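Local coordinates for Low density lipoprotein receptor adapter protein 1 (Rattus norvegicus, PDB 3SO6) that links the LDL receptor to clathrin and the AP-2 complex for endocytosis, its PTB domain recognising the NPXY internalization motif of the receptor tail, at residues A[6-11]-A[104-109]; A[42-47]-A[57-62]. One frame throughout, in Å; residues are numbered along the deposited sequence.

Interaction 1. Residues A[6-11]-A[104-109]; sequences FSLKYL and FLCTKR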
loop_
_atom_site.group_PDB
_atom_site.type_symbol
_atom_site.label_atom_id
_atom_site.label_comp_id
_atom_site.label_asym_id
_atom_site.label_seq_id
_atom_site.Cartn_x
_atom_site.Cartn_y
_atom_site.Cartn_z
ATOM N N PHE A 6 0.468 -3.831 11.028
ATOM C CA PHE A 6 -0.796 -4.480 10.735
ATOM C C PHE A 6 -0.534 -5.866 10.223
ATOM O O PHE A 6 0.360 -6.078 9.395
ATOM C CB PHE A 6 -1.506 -3.679 9.635
ATOM C CG PHE A 6 -1.829 -2.277 10.049
ATOM C CD1 PHE A 6 -2.923 -1.975 10.863
ATOM C CD2 PHE A 6 -0.964 -1.245 9.660
ATOM C CE1 PHE A 6 -3.168 -0.636 11.255
ATOM C CE2 PHE A 6 -1.183 0.028 10.000
ATOM C CZ PHE A 6 -2.244 0.350 10.825
ATOM N N SER A 7 -1.350 -6.811 10.679
ATOM C CA SER A 7 -1.157 -8.218 10.285
ATOM C C SER A 7 -2.318 -8.560 9.346
ATOM O O SER A 7 -3.428 -8.750 9.824
ATOM C CB SER A 7 -1.243 -9.145 11.544
ATOM O OG SER A 7 -0.344 -8.753 12.551
ATOM N N LEU A 8 -2.063 -8.604 8.042
ATOM C CA LEU A 8 -3.082 -8.681 7.010
ATOM C C LEU A 8 -2.850 -9.968 6.147
ATOM O O LEU A 8 -1.967 -10.794 6.430
ATOM C CB LEU A 8 -2.965 -7.432 6.099
ATOM C CG LEU A 8 -3.003 -6.065 6.834
ATOM C CD1 LEU A 8 -3.009 -5.009 5.772
ATOM C CD2 LEU A 8 -4.187 -5.898 7.699
ATOM N N LYS A 9 -3.723 -10.170 5.172
ATOM C CA LYS A 9 -3.561 -11.249 4.209
ATOM C C LYS A 9 -3.315 -10.617 2.851
ATOM O O LYS A 9 -3.961 -9.629 2.509
ATOM C CB LYS A 9 -4.801 -12.113 4.175
ATOM C CG LYS A 9 -4.924 -12.949 5.418
ATOM C CD LYS A 9 -6.234 -13.719 5.410
ATOM C CE LYS A 9 -6.646 -14.329 6.778
ATOM N NZ LYS A 9 -7.769 -15.292 6.635
ATOM N N TYR A 10 -2.326 -11.118 2.077
ATOM C CA TYR A 10 -1.972 -10.546 0.778
ATOM C C TYR A 10 -2.851 -11.133 -0.308
ATOM O O TYR A 10 -2.881 -12.332 -0.518
ATOM C CB TYR A 10 -0.524 -10.898 0.473
ATOM C CG TYR A 10 -0.058 -10.262 -0.843
ATOM C CD1 TYR A 10 -0.295 -8.866 -1.156
ATOM C CD2 TYR A 10 0.630 -11.021 -1.791
ATOM C CE1 TYR A 10 0.203 -8.300 -2.301
ATOM C CE2 TYR A 10 1.113 -10.413 -2.973
ATOM C CZ TYR A 10 0.930 -9.073 -3.236
ATOM O OH TYR A 10 1.431 -8.472 -4.359
ATOM N N LEU A 11 -3.630 -10.272 -0.967
ATOM C CA LEU A 11 -4.458 -10.756 -2.080
ATOM C C LEU A 11 -3.685 -10.920 -3.385
ATOM O O LEU A 11 -3.957 -11.877 -4.141
ATOM C CB LEU A 11 -5.614 -9.766 -2.274
ATOM C CG LEU A 11 -6.739 -9.782 -1.176
ATOM C CD1 LEU A 11 -7.562 -8.468 -1.161
ATOM C CD2 LEU A 11 -7.715 -10.958 -1.424
ATOM N N PHE A 104 -4.514 -5.948 0.002
ATOM C CA PHE A 104 -4.469 -6.720 1.209
ATOM C C PHE A 104 -5.861 -6.816 1.791
ATOM O O PHE A 104 -6.628 -5.829 1.849
ATOM C CB PHE A 104 -3.549 -6.016 2.246
ATOM C CG PHE A 104 -2.159 -5.799 1.708
ATOM C CD1 PHE A 104 -1.878 -4.738 0.850
ATOM C CD2 PHE A 104 -1.113 -6.744 2.022
ATOM C CE1 PHE A 104 -0.568 -4.612 0.314
ATOM C CE2 PHE A 104 0.168 -6.587 1.479
ATOM C CZ PHE A 104 0.399 -5.531 0.608
ATOM N N LEU A 105 -6.206 -8.009 2.266
ATOM C CA LEU A 105 -7.505 -8.256 2.863
ATOM C C LEU A 105 -7.368 -8.096 4.402
ATOM O O LEU A 105 -6.446 -8.681 5.033
ATOM C CB LEU A 105 -7.926 -9.683 2.580
ATOM C CG LEU A 105 -9.293 -10.037 3.156
ATOM C CD1 LEU A 105 -10.465 -9.357 2.441
ATOM C CD2 LEU A 105 -9.530 -11.556 2.943
ATOM N N CYS A 106 -8.250 -7.257 4.951
ATOM C CA CYS A 106 -8.305 -6.991 6.383
ATOM C C CYS A 106 -9.482 -7.800 6.918
ATOM O O CYS A 106 -10.395 -8.213 6.198
ATOM C CB CYS A 106 -8.496 -5.495 6.637
ATOM S SG CYS A 106 -7.214 -4.492 5.802
ATOM N N THR A 107 -9.542 -7.932 8.226
ATOM C CA THR A 107 -10.726 -8.577 8.846
ATOM C C THR A 107 -12.000 -7.803 8.736
ATOM O O THR A 107 -13.124 -8.418 8.691
ATOM C CB THR A 107 -10.451 -8.932 10.343
ATOM O OG1 THR A 107 -9.947 -7.741 10.972
ATOM C CG2 THR A 107 -9.335 -9.935 10.400
ATOM N N LYS A 108 -11.898 -6.493 8.743
ATOM C CA LYS A 108 -13.058 -5.608 8.860
ATOM C C LYS A 108 -12.797 -4.315 8.073
ATOM O O LYS A 108 -11.636 -3.935 7.901
ATOM C CB LYS A 108 -13.251 -5.197 10.343
ATOM C CG LYS A 108 -13.724 -6.400 11.283
ATOM C CD LYS A 108 -14.082 -5.853 12.655
ATOM C CE LYS A 108 -13.910 -6.897 13.814
ATOM N NZ LYS A 108 -14.589 -6.404 15.065
ATOM N N ARG A 109 -13.886 -3.682 7.613
ATOM C CA ARG A 109 -13.815 -2.423 6.952
ATOM C C ARG A 109 -13.044 -1.428 7.833
ATOM O O ARG A 109 -12.268 -0.618 7.330
ATOM C CB ARG A 109 -15.223 -1.950 6.668
ATOM C CG ARG A 109 -15.329 -0.534 6.219
ATOM C CD ARG A 109 -16.790 -0.213 6.186
ATOM N NE ARG A 109 -17.046 0.947 5.362
ATOM C CZ ARG A 109 -18.053 1.775 5.592
ATOM N NH1 ARG A 109 -18.840 1.513 6.615
#

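Interaction 2. Residues A[42-47]-A[57-62]; sequences KLQKVT and LTDSLT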
loop_
_atom_site.group_PDB
_atom_site.type_symbol
_atom_site.label_atom_id
_atom_site.label_comp_id
_atom_site.label_asym_id
_atom_site.label_seq_id
_atom_site.Cartn_x
_atom_site.Cartn_y
_atom_site.Cartn_z
ATOM N N LYS A 42 -5.444 -20.619 0.225
ATOM C CA LYS A 42 -5.440 -19.674 1.346
ATOM C C LYS A 42 -4.414 -18.568 1.088
ATOM O O LYS A 42 -3.374 -18.806 0.448
ATOM C CB LYS A 42 -5.102 -20.409 2.656
ATOM C CG LYS A 42 -6.181 -21.418 3.060
ATOM C CD LYS A 42 -7.581 -20.749 3.061
ATOM C CE LYS A 42 -8.702 -21.709 2.715
ATOM N NZ LYS A 42 -9.165 -22.467 3.897
ATOM N N LEU A 43 -4.733 -17.363 1.490
ATOM C CA LEU A 43 -3.855 -16.228 1.281
ATOM C C LEU A 43 -2.610 -16.240 2.169
ATOM O O LEU A 43 -2.686 -16.640 3.314
ATOM C CB LEU A 43 -4.652 -14.922 1.519
ATOM C CG LEU A 43 -5.945 -14.829 0.656
ATOM C CD1 LEU A 43 -6.688 -13.528 1.082
ATOM C CD2 LEU A 43 -5.562 -14.855 -0.811
ATOM N N GLN A 44 -1.506 -15.682 1.654
ATOM C CA GLN A 44 -0.255 -15.508 2.450
ATOM C C GLN A 44 -0.491 -14.454 3.521
ATOM O O GLN A 44 -0.946 -13.359 3.215
ATOM C CB GLN A 44 0.883 -15.129 1.497
ATOM C CG GLN A 44 2.259 -14.899 2.199
ATOM C CD GLN A 44 3.255 -14.286 1.292
ATOM O OE1 GLN A 44 2.895 -13.780 0.236
ATOM N NE2 GLN A 44 4.523 -14.248 1.709
ATOM N N LYS A 45 -0.118 -14.760 4.773
ATOM C CA LYS A 45 -0.204 -13.811 5.859
ATOM C C LYS A 45 0.997 -12.855 5.755
ATOM O O LYS A 45 2.162 -13.303 5.673
ATOM C CB LYS A 45 -0.208 -14.528 7.239
ATOM C CG LYS A 45 -1.470 -15.395 7.339
ATOM C CD LYS A 45 -1.685 -15.989 8.751
ATOM C CE LYS A 45 -3.028 -16.761 8.903
ATOM N NZ LYS A 45 -3.156 -17.870 7.867
ATOM N N VAL A 46 0.705 -11.573 5.656
ATOM C CA VAL A 46 1.752 -10.605 5.558
ATOM C C VAL A 46 1.590 -9.533 6.611
ATOM O O VAL A 46 0.457 -9.103 6.871
ATOM C CB VAL A 46 1.799 -10.016 4.099
ATOM C CG1 VAL A 46 2.699 -8.778 3.927
ATOM C CG2 VAL A 46 2.107 -11.121 3.066
ATOM N N THR A 47 2.713 -9.055 7.145
ATOM C CA THR A 47 2.749 -7.948 8.091
ATOM C C THR A 47 3.232 -6.711 7.410
ATOM O O THR A 47 4.155 -6.743 6.626
ATOM C CB THR A 47 3.686 -8.336 9.269
ATOM O OG1 THR A 47 3.087 -9.497 9.860
ATOM C CG2 THR A 47 3.821 -7.241 10.255
ATOM N N LEU A 57 7.023 -4.835 4.085
ATOM C CA LEU A 57 6.184 -6.032 4.002
ATOM C C LEU A 57 7.036 -7.234 4.385
ATOM O O LEU A 57 8.094 -7.463 3.800
ATOM C CB LEU A 57 5.705 -6.277 2.596
ATOM C CG LEU A 57 4.917 -5.176 1.950
ATOM C CD1 LEU A 57 4.644 -5.718 0.506
ATOM C CD2 LEU A 57 3.647 -4.855 2.745
ATOM N N THR A 58 6.558 -7.971 5.378
ATOM C CA THR A 58 7.231 -9.184 5.833
ATOM C C THR A 58 6.284 -10.333 5.829
ATOM O O THR A 58 5.051 -10.203 6.058
ATOM C CB THR A 58 7.884 -8.942 7.201
ATOM O OG1 THR A 58 6.876 -8.622 8.172
ATOM C CG2 THR A 58 8.985 -7.901 7.148
ATOM N N ASP A 59 6.834 -11.491 5.510
ATOM C CA ASP A 59 6.071 -12.706 5.517
ATOM C C ASP A 59 5.789 -12.935 7.017
ATOM O O ASP A 59 6.749 -13.033 7.832
ATOM C CB ASP A 59 6.941 -13.835 4.889
ATOM C CG ASP A 59 6.293 -15.133 4.960
ATOM O OD1 ASP A 59 5.336 -15.366 4.185
ATOM O OD2 ASP A 59 6.732 -15.905 5.832
ATOM N N SER A 60 4.546 -13.115 7.417
ATOM C CA SER A 60 4.306 -13.261 8.838
ATOM C C SER A 60 4.852 -14.564 9.447
ATOM O O SER A 60 5.370 -14.552 10.584
ATOM C CB SER A 60 2.843 -13.042 9.264
ATOM O OG SER A 60 2.203 -11.868 8.696
ATOM N N LEU A 61 4.783 -15.669 8.687
ATOM C CA LEU A 61 5.267 -16.963 9.221
ATOM C C LEU A 61 6.774 -16.913 9.533
ATOM O O LEU A 61 7.232 -17.368 10.608
ATOM C CB LEU A 61 4.954 -18.132 8.283
ATOM C CG LEU A 61 3.492 -18.405 8.069
ATOM C CD1 LEU A 61 3.267 -19.489 7.008
ATOM C CD2 LEU A 61 2.831 -18.719 9.408
ATOM N N THR A 62 7.564 -16.381 8.603
ATOM C CA THR A 62 9.013 -16.492 8.701
ATOM C C THR A 62 9.690 -15.193 9.242
ATOM O O THR A 62 10.900 -15.206 9.550
ATOM C CB THR A 62 9.622 -16.721 7.320
ATOM O OG1 THR A 62 9.250 -15.653 6.460
ATOM C CG2 THR A 62 9.129 -18.011 6.680
HETATM O O HOH W 1 3.309 -15.831 6.064
HETATM O O HOH W 2 -0.577 -11.391 8.936
HETATM O O HOH W 3 6.685 -5.743 8.217
#

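Interaction 1. Residues A[6-11]-A[104-109]
Phe104 has the largest share of the contact. Its CG lies anti to its own carbonyl carbon (chi1 -57°), which swings the ring across to Tyr10, whose CG is anti to the backbone N (chi1 -177°). Tyr10 CD1 sits over one face of the Phe104 ring, 3.5 Å from Phe104 CE2, yet the planes are tilted by 44°, so the pair packs obliquely. Leu8 crosses Phe104 at about a right angle and sets its CD1 3.7 Å from Phe104 CB, while its other branch, CD2, meets Cys106 SG at 3.8 Å. On the face that bears Lys9 and Leu105, the end of Leu11 comes in from the side, its CG 3.9 Å from Leu105 CB. The extended chain of Lys9 carries its amine away. Strands 4-16 and 99-105 are antiparallel neighbours in the sheet of this PTB domain, a PH-like fold, and pair here just before helix 109-131 begins. Lys9 and Leu105 form the hydrogen-bonded pair: Lys9 N to Leu105 O is 3.1 Å, Leu105 N to Lys9 O 2.8 Å, both in the carbonyl plane. Tyr10 and Phe104 are the next, non-hydrogen-bonded pair. Farther out, the Tyr10 hydroxyl is hydrogen-bonded to His102 ND1, Cys106 touches Val111 and Ala112 of helix 109-131, and Leu11 leans on Ile32, Val33 and Ala36 of helix 22-38.

Interaction 2. Residues A[42-47]-A[57-62]
Strands 44-47 and 57-59 run antiparallel with a marked twist, their axes 136° apart, and Thr47 and Thr58 form a hydrogen-bonded pair with Thr47 N to Thr58 O at 2.8 Å and a return bond from Thr58 N to Thr47 O. Val46 and Asp59 follow as the non-hydrogen-bonded pair. This is the open end of the beta hairpin of strands 44-51 and 54-59 in the PTB-domain sheet; Ile66 of strand 65-70 touches Gln44, Val46, Leu57 and Asp59. Past the paired residues segment 57-62 turns out of the sheet, and Ser60 N still reaches Lys45 O at 3.0 Å, although it comes from above the carbonyl plane. Ser60 OG and Thr47 OG1 are hydrogen-bonded at 2.8 Å, with Thr47 OG1 anti to its own carbonyl carbon. Beside them Thr58 OG1 lies against Thr47 CB. The face bearing Val46 and Asp59 is more mixed. Val46 CG1 rests loosely on Leu57 CB, and Gln44 stretches out, CG anti to its backbone N (chi1 179°), until NE2 meets Asp59 OD1 at 2.8 Å. That bond is almost straight, lies in the amide plane and uses the anti lone pair of OD1. Asp59 OD2 accepts from Thr62 N, three residues on, which makes an Asx motif, and also from Thr62 OG1. One water ties Lys45 O, Asp59 OD1 and Leu61 N together, and another joins Thr47 O to Thr58 OG1. Donors on both oxygens fix the Asp59 carboxylate in rotation and would be expected to keep it ionised at neutral pH.

In the fold
Both interactions pair antiparallel strands of one sheet, and they meet where strand 4-16 lies beside strand 44-51: Leu8 N faces Val46 O and Tyr10 N faces Gln44 O in probable hydrogen bonds, while Tyr10 CB packs on Val46 CG2. Interaction 1 joins the first and last strands along the chain, neighbours in the middle of the sheet, with helices near its apolar side chains. Interaction 2 holds a local hairpin farther from the chain centre, where hydroxyls, a carboxylate and water dominate. Both are partly buried: Leu8, Phe104 and Cys106 in interaction 1, Val46 and Leu57 in interaction 2. The last two touch Phe104, so Phe104 packs against both strands of the hairpin.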